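Local coordinates for protein N5-Carboxyaminoimidazole ribonucleotide synthetase (Staphylococcus aureus subsp. aureus, PDB 3ORQ) that catalyses the ATP-dependent joining of bicarbonate to 5-aminoimidazole ribonucleotide, giving N5-carboxyaminoimidazole ribonucleotide in purine biosynthesis, at residues F210-N215 / S278-S282; K224-R230 / V362-E366; E335-Y341 / M352-L358. One frame throughout, in Å; residues are numbered along the deposited sequence.

All three contacts draw on one large antiparallel sheet, in which strand 207-218 neighbours 221-227 and, beyond 313-319, strand 351-358 pairs with 338-340. Interactions 1 and 3 are buried, whereas interaction 2 is partly exposed and relies on charge: a salt-bridge network fastens helix 362-372 to strand 221-227. Interaction 1 is side-chain packing of a loop on a strand, close to the nucleotide; interaction 3 is backbone pairing, with a His339-Tyr341-His354 cluster on one face and Trp336 with Met355 on the other. The three touch one another. Glu214 OE1 of interaction 1 meets Arg230 NH2 of interaction 2 at 2.8 Å, His280 packs on His354 and Tyr341 of interaction 3, and Thr365 packs on Val357.

Interaction 1 (F210-N215 / S278-S282); sequences FPLQEN and SGHYS
Within the ATP-grasp domain, strand 207-218 of the large antiparallel sheet is packed by the loop between strand 266-272 and helix 282-285. Phe210 to Leu212 are extended (phi -77 to -55°, psi 136 to 162°), and along Leu212 to Asn215 the side chains alternate: Gln213 and Asn215 point toward the loop, Leu212 and Glu214 away. The loop leaves a short 3-10 piece at Ser278-Gly279 and makes a type I turn from Gly279 to Ser282, closed by Ser282 N to Gly279 O (3.1 Å). CA atoms are nearest at Phe210-Ser282 (8.1 Å) and Gln213-Ser278 (7.1 Å). Phe210, chi1 m, brings CE2 to 3.9 Å from Ser282 CB, and Pro211 CG lies 3.6 Å from Tyr281 OH. Tyr281, chi1 p, carries its hydroxyl up to Pro211 and Gln213. Gln213, chi1 p, sets its CD 3.4 Å from Ser278 O. Asn215, chi1 m, packs against Ser278 CB; its side chain is about 4 Å from that of His217, a probable ATP-binding residue, and about 7 Å from the bound ADP. Ser278 OG is hydrogen-bonded to His276 and Ser196. The turn is further fixed by Ser282, chi1 p, whose OG donates to Gly279 O at 2.7 Å.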
loop_
_atom_site.group_PDB
_atom_site.type_symbol
_atom_site.label_atom_id
_atom_site.label_comp_id
_atom_site.label_asym_id
_atom_site.label_seq_id
_atom_site.Cartn_x
_atom_site.Cartn_y
_atom_site.Cartn_z
ATOM N N PHE A 210 18.067 -2.903 -0.427
ATOM C CA PHE A 210 17.349 -2.179 -1.450
ATOM C C PHE A 210 18.348 -1.556 -2.427
ATOM O O PHE A 210 19.532 -1.448 -2.118
ATOM C CB PHE A 210 16.477 -1.076 -0.770
ATOM C CG PHE A 210 15.258 -1.647 -0.077
ATOM C CD1 PHE A 210 15.390 -2.296 1.148
ATOM C CD2 PHE A 210 13.990 -1.606 -0.686
ATOM C CE1 PHE A 210 14.266 -2.882 1.770
ATOM C CE2 PHE A 210 12.862 -2.210 -0.071
ATOM C CZ PHE A 210 12.997 -2.835 1.145
ATOM N N PRO A 211 17.881 -1.170 -3.626
ATOM C CA PRO A 211 18.751 -0.451 -4.579
ATOM C C PRO A 211 19.364 0.813 -3.955
ATOM O O PRO A 211 18.692 1.548 -3.237
ATOM C CB PRO A 211 17.782 -0.043 -5.713
ATOM C CG PRO A 211 16.384 -0.712 -5.365
ATOM C CD PRO A 211 16.646 -1.701 -4.266
ATOM N N LEU A 212 20.634 1.074 -4.257
ATOM C CA LEU A 212 21.314 2.297 -3.830
ATOM C C LEU A 212 20.544 3.502 -4.307
ATOM O O LEU A 212 20.062 3.547 -5.429
ATOM C CB LEU A 212 22.729 2.323 -4.388
ATOM C CG LEU A 212 23.661 3.335 -3.744
ATOM C CD1 LEU A 212 24.072 2.963 -2.269
ATOM C CD2 LEU A 212 24.894 3.605 -4.688
ATOM N N GLN A 213 20.384 4.479 -3.430
ATOM C CA GLN A 213 19.584 5.628 -3.759
ATOM C C GLN A 213 20.424 6.899 -3.686
ATOM O O GLN A 213 21.358 6.997 -2.883
ATOM C CB GLN A 213 18.301 5.699 -2.891
ATOM C CG GLN A 213 18.444 5.411 -1.424
ATOM C CD GLN A 213 17.668 4.189 -0.926
ATOM O OE1 GLN A 213 17.114 3.393 -1.682
ATOM N NE2 GLN A 213 17.669 4.033 0.379
ATOM N N GLU A 214 20.123 7.844 -4.571
ATOM C CA GLU A 214 20.899 9.066 -4.688
ATOM C C GLU A 214 20.065 10.255 -4.168
ATOM O O GLU A 214 18.915 10.453 -4.556
ATOM C CB GLU A 214 21.298 9.291 -6.146
ATOM C CG GLU A 214 21.901 10.642 -6.393
ATOM C CD GLU A 214 22.076 10.982 -7.866
ATOM O OE1 GLU A 214 22.263 12.197 -8.150
ATOM O OE2 GLU A 214 22.026 10.067 -8.713
ATOM N N ASN A 215 20.679 11.054 -3.314
ATOM C CA ASN A 215 19.969 12.004 -2.483
ATOM C C ASN A 215 20.514 13.431 -2.610
ATOM O O ASN A 215 21.716 13.720 -2.330
ATOM C CB ASN A 215 20.027 11.556 -1.012
ATOM C CG ASN A 215 19.413 10.180 -0.799
ATOM O OD1 ASN A 215 18.431 9.832 -1.455
ATOM N ND2 ASN A 215 19.963 9.404 0.128
ATOM N N SER A 278 14.663 8.477 2.594
ATOM C CA SER A 278 15.189 8.200 1.258
ATOM C C SER A 278 14.719 6.846 0.725
ATOM O O SER A 278 15.107 6.418 -0.390
ATOM C CB SER A 278 16.734 8.273 1.235
ATOM O OG SER A 278 17.317 7.320 2.126
ATOM N N GLY A 279 13.911 6.147 1.508
ATOM C CA GLY A 279 13.434 4.811 1.096
ATOM C C GLY A 279 11.990 4.780 0.668
ATOM O O GLY A 279 11.465 3.702 0.308
ATOM N N HIS A 280 11.310 5.925 0.743
ATOM C CA HIS A 280 9.861 5.948 0.489
ATOM C C HIS A 280 9.485 5.502 -0.918
ATOM O O HIS A 280 8.414 4.860 -1.086
ATOM C CB HIS A 280 9.206 7.261 0.838
ATOM C CG HIS A 280 9.304 7.605 2.288
ATOM N ND1 HIS A 280 9.623 6.676 3.251
ATOM C CD2 HIS A 280 9.195 8.788 2.936
ATOM C CE1 HIS A 280 9.686 7.262 4.432
ATOM N NE2 HIS A 280 9.419 8.543 4.270
ATOM N N TYR A 281 10.406 5.737 -1.885
ATOM C CA TYR A 281 10.150 5.448 -3.294
ATOM C C TYR A 281 9.823 3.944 -3.464
ATOM O O TYR A 281 9.122 3.535 -4.424
ATOM C CB TYR A 281 11.357 5.828 -4.154
ATOM C CG TYR A 281 12.458 4.818 -3.943
ATOM C CD1 TYR A 281 13.301 4.922 -2.839
ATOM C CD2 TYR A 281 12.548 3.688 -4.743
ATOM C CE1 TYR A 281 14.234 3.965 -2.576
ATOM C CE2 TYR A 281 13.531 2.717 -4.495
ATOM C CZ TYR A 281 14.360 2.858 -3.397
ATOM O OH TYR A 281 15.330 1.918 -3.100
ATOM N N SER A 282 10.349 3.108 -2.557
ATOM C CA SER A 282 10.269 1.641 -2.716
ATOM C C SER A 282 8.826 1.154 -2.635
ATOM O O SER A 282 8.481 0.023 -3.053
ATOM C CB SER A 282 11.099 0.941 -1.628
ATOM O OG SER A 282 10.606 1.252 -0.339
#

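Interaction 2 (K224-R230 / V362-E366); sequences KTIVPAR and VNQTE
This is a helix-on-sheet contact, largely electrostatic and partly buried, in which the first turn of the C-terminal helix 362-372 lies against the end of strand 221-227, joining the ATP-grasp domain to the C-terminal region. Residues 224-227 are regular strand (phi -146 to -118°, psi 129 to 135°); a cis peptide before Pro228 then turns the chain out to Arg230. Residues 362-366 are helical, with Glu366 N bonded to Val362 O at 2.7 Å. The two axes run nearly antiparallel, at 166°, and approach to 10.0 Å; the nearest CA pair is Ile226-Val362, 7.4 Å. There the apolar centre forms, Ile226 CG2 (chi1 m, chi2 t) against Val362 CG1 (chi1 t) at 3.2 Å. Beside it Glu366, with chi1 and chi2 both t, reaches across as the hub of a salt-bridge network. Its OE1 accepts from Lys224 NZ at 2.8 Å and from Arg230 NH2 at 2.9 Å, while its OE2 accepts from Arg230 NH1 at 2.9 Å, so the carboxylate and guanidinium meet edge-on through two bonds. Arg230 NH1 also donates to Asn363 OD1 at 2.9 Å. Both cations have a second carboxylate on adjacent strand 207-218: Glu216 for Lys224, Glu214 for Arg230. Val362 meanwhile rests on Val314 of strand 313-319, so the helix spans two neighbouring strands of the sheet.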
loop_
_atom_site.group_PDB
_atom_site.type_symbol
_atom_site.label_atom_id
_atom_site.label_comp_id
_atom_site.label_asym_id
_atom_site.label_seq_id
_atom_site.Cartn_x
_atom_site.Cartn_y
_atom_site.Cartn_z
ATOM N N LYS A 224 15.278 15.420 -2.843
ATOM C CA LYS A 224 15.108 14.568 -4.016
ATOM C C LYS A 224 15.902 13.292 -3.853
ATOM O O LYS A 224 17.048 13.343 -3.475
ATOM C CB LYS A 224 15.570 15.282 -5.293
ATOM C CG LYS A 224 15.517 14.409 -6.557
ATOM C CD LYS A 224 15.626 15.237 -7.802
ATOM C CE LYS A 224 16.793 16.269 -7.659
ATOM N NZ LYS A 224 18.170 15.633 -7.760
ATOM N N THR A 225 15.274 12.153 -4.128
ATOM C CA THR A 225 15.955 10.841 -4.158
ATOM C C THR A 225 15.738 10.235 -5.511
ATOM O O THR A 225 14.596 10.187 -5.995
ATOM C CB THR A 225 15.392 9.900 -3.071
ATOM O OG1 THR A 225 15.655 10.493 -1.782
ATOM C CG2 THR A 225 15.979 8.464 -3.177
ATOM N N ILE A 226 16.832 9.801 -6.141
ATOM C CA ILE A 226 16.770 9.157 -7.462
ATOM C C ILE A 226 17.272 7.744 -7.372
ATOM O O ILE A 226 18.300 7.489 -6.766
ATOM C CB ILE A 226 17.663 9.880 -8.484
ATOM C CG1 ILE A 226 17.087 11.267 -8.770
ATOM C CG2 ILE A 226 17.843 9.000 -9.753
ATOM C CD1 ILE A 226 17.832 12.033 -9.829
ATOM N N VAL A 227 16.548 6.815 -7.985
ATOM C CA VAL A 227 16.924 5.438 -7.942
ATOM C C VAL A 227 16.730 4.899 -9.342
ATOM O O VAL A 227 15.639 5.056 -9.909
ATOM C CB VAL A 227 16.031 4.634 -6.939
ATOM C CG1 VAL A 227 16.511 3.206 -6.812
ATOM C CG2 VAL A 227 16.040 5.298 -5.549
ATOM N N PRO A 228 17.748 4.203 -9.887
ATOM C CA PRO A 228 18.984 3.832 -9.202
ATOM C C PRO A 228 19.968 4.983 -9.160
ATOM O O PRO A 228 19.999 5.803 -10.105
ATOM C CB PRO A 228 19.545 2.691 -10.081
ATOM C CG PRO A 228 19.052 2.967 -11.451
ATOM C CD PRO A 228 17.709 3.681 -11.272
ATOM N N ALA A 229 20.751 5.060 -8.078
ATOM C CA ALA A 229 21.790 6.100 -7.952
ATOM C C ALA A 229 22.699 6.110 -9.214
ATOM O O ALA A 229 23.191 5.065 -9.658
ATOM C CB ALA A 229 22.605 5.879 -6.699
ATOM N N ARG A 230 22.867 7.285 -9.814
ATOM C CA ARG A 230 23.680 7.433 -11.031
ATOM C C ARG A 230 25.216 7.332 -10.824
ATOM O O ARG A 230 25.988 7.629 -11.723
ATOM C CB ARG A 230 23.328 8.738 -11.763
ATOM C CG ARG A 230 21.901 8.765 -12.303
ATOM C CD ARG A 230 21.449 10.171 -12.638
ATOM N NE ARG A 230 21.539 11.120 -11.524
ATOM C CZ ARG A 230 20.900 12.287 -11.498
ATOM N NH1 ARG A 230 20.124 12.618 -12.512
ATOM N NH2 ARG A 230 21.028 13.126 -10.469
ATOM N N VAL A 362 15.133 9.048 -15.999
ATOM C CA VAL A 362 15.402 9.726 -14.736
ATOM C C VAL A 362 15.975 11.126 -14.949
ATOM O O VAL A 362 15.556 12.083 -14.303
ATOM C CB VAL A 362 16.354 8.869 -13.872
ATOM C CG1 VAL A 362 16.819 9.642 -12.730
ATOM C CG2 VAL A 362 15.636 7.534 -13.379
ATOM N N ASN A 363 16.942 11.255 -15.850
ATOM C CA ASN A 363 17.602 12.552 -16.041
ATOM C C ASN A 363 16.634 13.635 -16.503
ATOM O O ASN A 363 16.679 14.749 -16.008
ATOM C CB ASN A 363 18.833 12.429 -16.931
ATOM C CG ASN A 363 19.962 11.650 -16.246
ATOM O OD1 ASN A 363 19.851 11.278 -15.081
ATOM N ND2 ASN A 363 21.022 11.384 -16.966
ATOM N N GLN A 364 15.714 13.265 -17.386
ATOM C CA GLN A 364 14.666 14.158 -17.821
ATOM C C GLN A 364 13.687 14.474 -16.691
ATOM O O GLN A 364 13.446 15.651 -16.386
ATOM C CB GLN A 364 13.910 13.564 -18.991
ATOM C CG GLN A 364 12.820 14.492 -19.504
ATOM C CD GLN A 364 13.376 15.835 -19.969
ATOM O OE1 GLN A 364 14.027 15.919 -21.006
ATOM N NE2 GLN A 364 13.127 16.882 -19.199
ATOM N N THR A 365 13.125 13.429 -16.067
ATOM C CA THR A 365 12.255 13.628 -14.919
ATOM C C THR A 365 12.905 14.551 -13.887
ATOM O O THR A 365 12.238 15.420 -13.328
ATOM C CB THR A 365 11.902 12.315 -14.220
ATOM O OG1 THR A 365 11.157 11.479 -15.119
ATOM C CG2 THR A 365 11.091 12.610 -12.946
ATOM N N GLU A 366 14.203 14.366 -13.646
ATOM C CA GLU A 366 14.924 15.227 -12.712
ATOM C C GLU A 366 14.801 16.700 -13.124
ATOM O O GLU A 366 14.529 17.560 -12.273
ATOM C CB GLU A 366 16.405 14.842 -12.600
ATOM C CG GLU A 366 17.125 15.693 -11.558
ATOM C CD GLU A 366 18.602 15.419 -11.479
ATOM O OE1 GLU A 366 19.102 15.266 -10.349
ATOM O OE2 GLU A 366 19.270 15.378 -12.532
#

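Interaction 3 (E335-Y341 / M352-L358); sequences EWHLHIY and MGHMTVL
Strand 338-340 lies antiparallel along strand 352-358, axes 4.7 Å apart at 168°. His339 and His354 form a hydrogen-bonded pair (His339 N to His354 O 2.8 Å, His354 N to His339 O 2.9 Å); Ile340 and Gly353 form a non-hydrogen-bonded pair, CA-CA 4.3 Å. Tyr341 N donates to Met352 O at 2.9 Å. Gly353, extended (177/-170°), is the hollow: a CB would clash with His339 O, and the Tyr341 ring (chi1 m) settles over it, CA to centroid 3.4 Å (CH-pi). Tyr341 OH hydrogen-bonds His354 ND1 at 2.6 Å. His354 (chi1 p) lays its ring over that of His339 (chi1 m) in an offset stack, centroids 4.1 Å apart; His339 NE2 hydrogen-bonds Glu284. On the other face selenomethionine Met355 (chi1 p) makes a Met-aromatic contact with Trp336 (chi1 m), SE 4.2 Å from the six-membered-ring centroid. His337, at 41/72°, turns the chain: Trp336 O accepts from Thr356 N (2.9 Å), and His337 ND1 donates to Thr356 O (3.2 Å). The strands form a beta hairpin whose outer strand, 338-340, bonds through the Ile340 backbone to the second subunit; on the other side 351-358 pairs with 313-319, where Met352 and Gly353 face Leu318 in a classic beta bulge.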
loop_
_atom_site.group_PDB
_atom_site.type_symbol
_atom_site.label_atom_id
_atom_site.label_comp_id
_atom_site.label_asym_id
_atom_site.label_seq_id
_atom_site.Cartn_x
_atom_site.Cartn_y
_atom_site.Cartn_z
ATOM N N GLU A 335 0.585 10.864 -12.261
ATOM C CA GLU A 335 1.930 10.272 -12.342
ATOM C C GLU A 335 2.826 10.744 -11.195
ATOM O O GLU A 335 3.969 10.309 -11.106
ATOM C CB GLU A 335 2.609 10.500 -13.729
ATOM C CG GLU A 335 3.007 11.948 -14.020
ATOM C CD GLU A 335 1.874 12.834 -14.581
ATOM O OE1 GLU A 335 0.686 12.546 -14.370
ATOM O OE2 GLU A 335 2.179 13.847 -15.241
ATOM N N TRP A 336 2.312 11.609 -10.319
ATOM C CA TRP A 336 3.062 11.990 -9.136
ATOM C C TRP A 336 2.900 11.027 -7.935
ATOM O O TRP A 336 3.677 11.100 -6.976
ATOM C CB TRP A 336 2.732 13.438 -8.743
ATOM C CG TRP A 336 3.302 14.466 -9.731
ATOM C CD1 TRP A 336 4.068 14.207 -10.850
ATOM C CD2 TRP A 336 3.188 15.887 -9.650
ATOM N NE1 TRP A 336 4.397 15.369 -11.464
ATOM C CE2 TRP A 336 3.882 16.422 -10.760
ATOM C CE3 TRP A 336 2.550 16.760 -8.755
ATOM C CZ2 TRP A 336 3.985 17.812 -11.007
ATOM C CZ3 TRP A 336 2.642 18.165 -8.997
ATOM C CH2 TRP A 336 3.358 18.669 -10.127
ATOM N N HIS A 337 1.931 10.121 -7.990
ATOM C CA HIS A 337 1.688 9.136 -6.904
ATOM C C HIS A 337 1.850 9.835 -5.562
ATOM O O HIS A 337 2.845 9.641 -4.839
ATOM C CB HIS A 337 2.614 7.914 -6.984
ATOM C CG HIS A 337 2.399 7.041 -8.198
ATOM N ND1 HIS A 337 3.192 7.116 -9.328
ATOM C CD2 HIS A 337 1.485 6.082 -8.452
ATOM C CE1 HIS A 337 2.772 6.249 -10.231
ATOM N NE2 HIS A 337 1.747 5.592 -9.713
ATOM N N LEU A 338 0.878 10.678 -5.247
ATOM C CA LEU A 338 1.011 11.545 -4.108
ATOM C C LEU A 338 0.709 10.831 -2.812
ATOM O O LEU A 338 -0.286 10.102 -2.733
ATOM C CB LEU A 338 0.076 12.733 -4.278
ATOM C CG LEU A 338 0.645 13.691 -5.299
ATOM C CD1 LEU A 338 -0.485 14.320 -6.246
ATOM C CD2 LEU A 338 1.457 14.720 -4.530
ATOM N N HIS A 339 1.580 11.045 -1.814
ATOM C CA HIS A 339 1.358 10.622 -0.415
ATOM C C HIS A 339 1.169 11.867 0.443
ATOM O O HIS A 339 2.059 12.720 0.498
ATOM C CB HIS A 339 2.592 9.886 0.137
ATOM C CG HIS A 339 2.770 8.518 -0.418
ATOM N ND1 HIS A 339 2.701 7.382 0.365
ATOM C CD2 HIS A 339 2.978 8.090 -1.686
ATOM C CE1 HIS A 339 2.909 6.320 -0.391
ATOM N NE2 HIS A 339 3.058 6.715 -1.643
ATOM N N ILE A 340 0.030 11.984 1.120
ATOM C CA ILE A 340 -0.172 13.153 1.987
ATOM C C ILE A 340 -0.376 12.594 3.351
ATOM O O ILE A 340 -1.295 11.787 3.556
ATOM C CB ILE A 340 -1.374 14.053 1.536
ATOM C CG1 ILE A 340 -0.913 15.055 0.483
ATOM C CG2 ILE A 340 -1.830 14.930 2.693
ATOM C CD1 ILE A 340 -0.555 14.471 -0.781
ATOM N N TYR A 341 0.485 12.977 4.285
ATOM C CA TYR A 341 0.545 12.269 5.551
ATOM C C TYR A 341 -0.675 12.486 6.394
ATOM O O TYR A 341 -1.083 11.574 7.120
ATOM C CB TYR A 341 1.813 12.603 6.331
ATOM C CG TYR A 341 3.035 12.261 5.528
ATOM C CD1 TYR A 341 3.037 11.174 4.658
ATOM C CD2 TYR A 341 4.200 13.039 5.639
ATOM C CE1 TYR A 341 4.208 10.837 3.896
ATOM C CE2 TYR A 341 5.383 12.727 4.880
ATOM C CZ TYR A 341 5.384 11.641 4.039
ATOM O OH TYR A 341 6.537 11.367 3.301
HETATM N N MSE A 352 5.183 17.183 4.851
HETATM C CA MSE A 352 3.728 17.006 4.870
HETATM C C MSE A 352 3.325 15.806 4.025
HETATM O O MSE A 352 2.186 15.330 4.108
HETATM C CB MSE A 352 3.032 18.284 4.334
HETATM C CG MSE A 352 3.456 19.598 5.072
HETATM SE SE MSE A 352 2.984 19.638 6.950
HETATM C CE MSE A 352 1.115 19.667 6.853
ATOM N N GLY A 353 4.235 15.377 3.161
ATOM C CA GLY A 353 3.947 14.260 2.265
ATOM C C GLY A 353 5.131 14.061 1.347
ATOM O O GLY A 353 6.187 14.655 1.576
ATOM N N HIS A 354 4.956 13.209 0.326
ATOM C CA HIS A 354 5.954 13.075 -0.723
ATOM C C HIS A 354 5.268 12.600 -2.007
ATOM O O HIS A 354 4.089 12.190 -2.026
ATOM C CB HIS A 354 7.086 12.124 -0.305
ATOM C CG HIS A 354 6.654 10.683 -0.184
ATOM N ND1 HIS A 354 6.194 10.136 0.994
ATOM C CD2 HIS A 354 6.633 9.677 -1.098
ATOM C CE1 HIS A 354 5.896 8.857 0.805
ATOM N NE2 HIS A 354 6.135 8.559 -0.465
HETATM N N MSE A 355 6.020 12.665 -3.089
HETATM C CA MSE A 355 5.536 12.208 -4.349
HETATM C C MSE A 355 6.603 11.321 -4.979
HETATM O O MSE A 355 7.806 11.543 -4.818
HETATM C CB MSE A 355 5.168 13.395 -5.258
HETATM C CG MSE A 355 6.204 14.479 -5.376
HETATM SE SE MSE A 355 5.574 15.856 -6.631
HETATM C CE MSE A 355 3.920 16.073 -5.925
ATOM N N THR A 356 6.154 10.304 -5.677
ATOM C CA THR A 356 7.074 9.398 -6.311
ATOM C C THR A 356 6.682 9.285 -7.765
ATOM O O THR A 356 5.548 8.854 -8.096
ATOM C CB THR A 356 6.996 8.018 -5.676
ATOM O OG1 THR A 356 7.424 8.127 -4.311
ATOM C CG2 THR A 356 7.899 7.009 -6.430
ATOM N N VAL A 357 7.622 9.656 -8.615
ATOM C CA VAL A 357 7.411 9.658 -10.038
ATOM C C VAL A 357 8.167 8.488 -10.656
ATOM O O VAL A 357 9.371 8.479 -10.715
ATOM C CB VAL A 357 7.885 10.984 -10.644
ATOM C CG1 VAL A 357 7.418 11.111 -12.045
ATOM C CG2 VAL A 357 7.389 12.202 -9.786
ATOM N N LEU A 358 7.446 7.501 -11.132
ATOM C CA LEU A 358 8.089 6.385 -11.804
ATOM C C LEU A 358 8.451 6.854 -13.179
ATOM O O LEU A 358 7.661 7.534 -13.817
ATOM C CB LEU A 358 7.150 5.184 -11.879
ATOM C CG LEU A 358 6.722 4.600 -10.518
ATOM C CD1 LEU A 358 5.798 3.378 -10.711
ATOM C CD2 LEU A 358 7.966 4.220 -9.697
HETATM O O HOH W 1 4.957 7.984 -12.139
#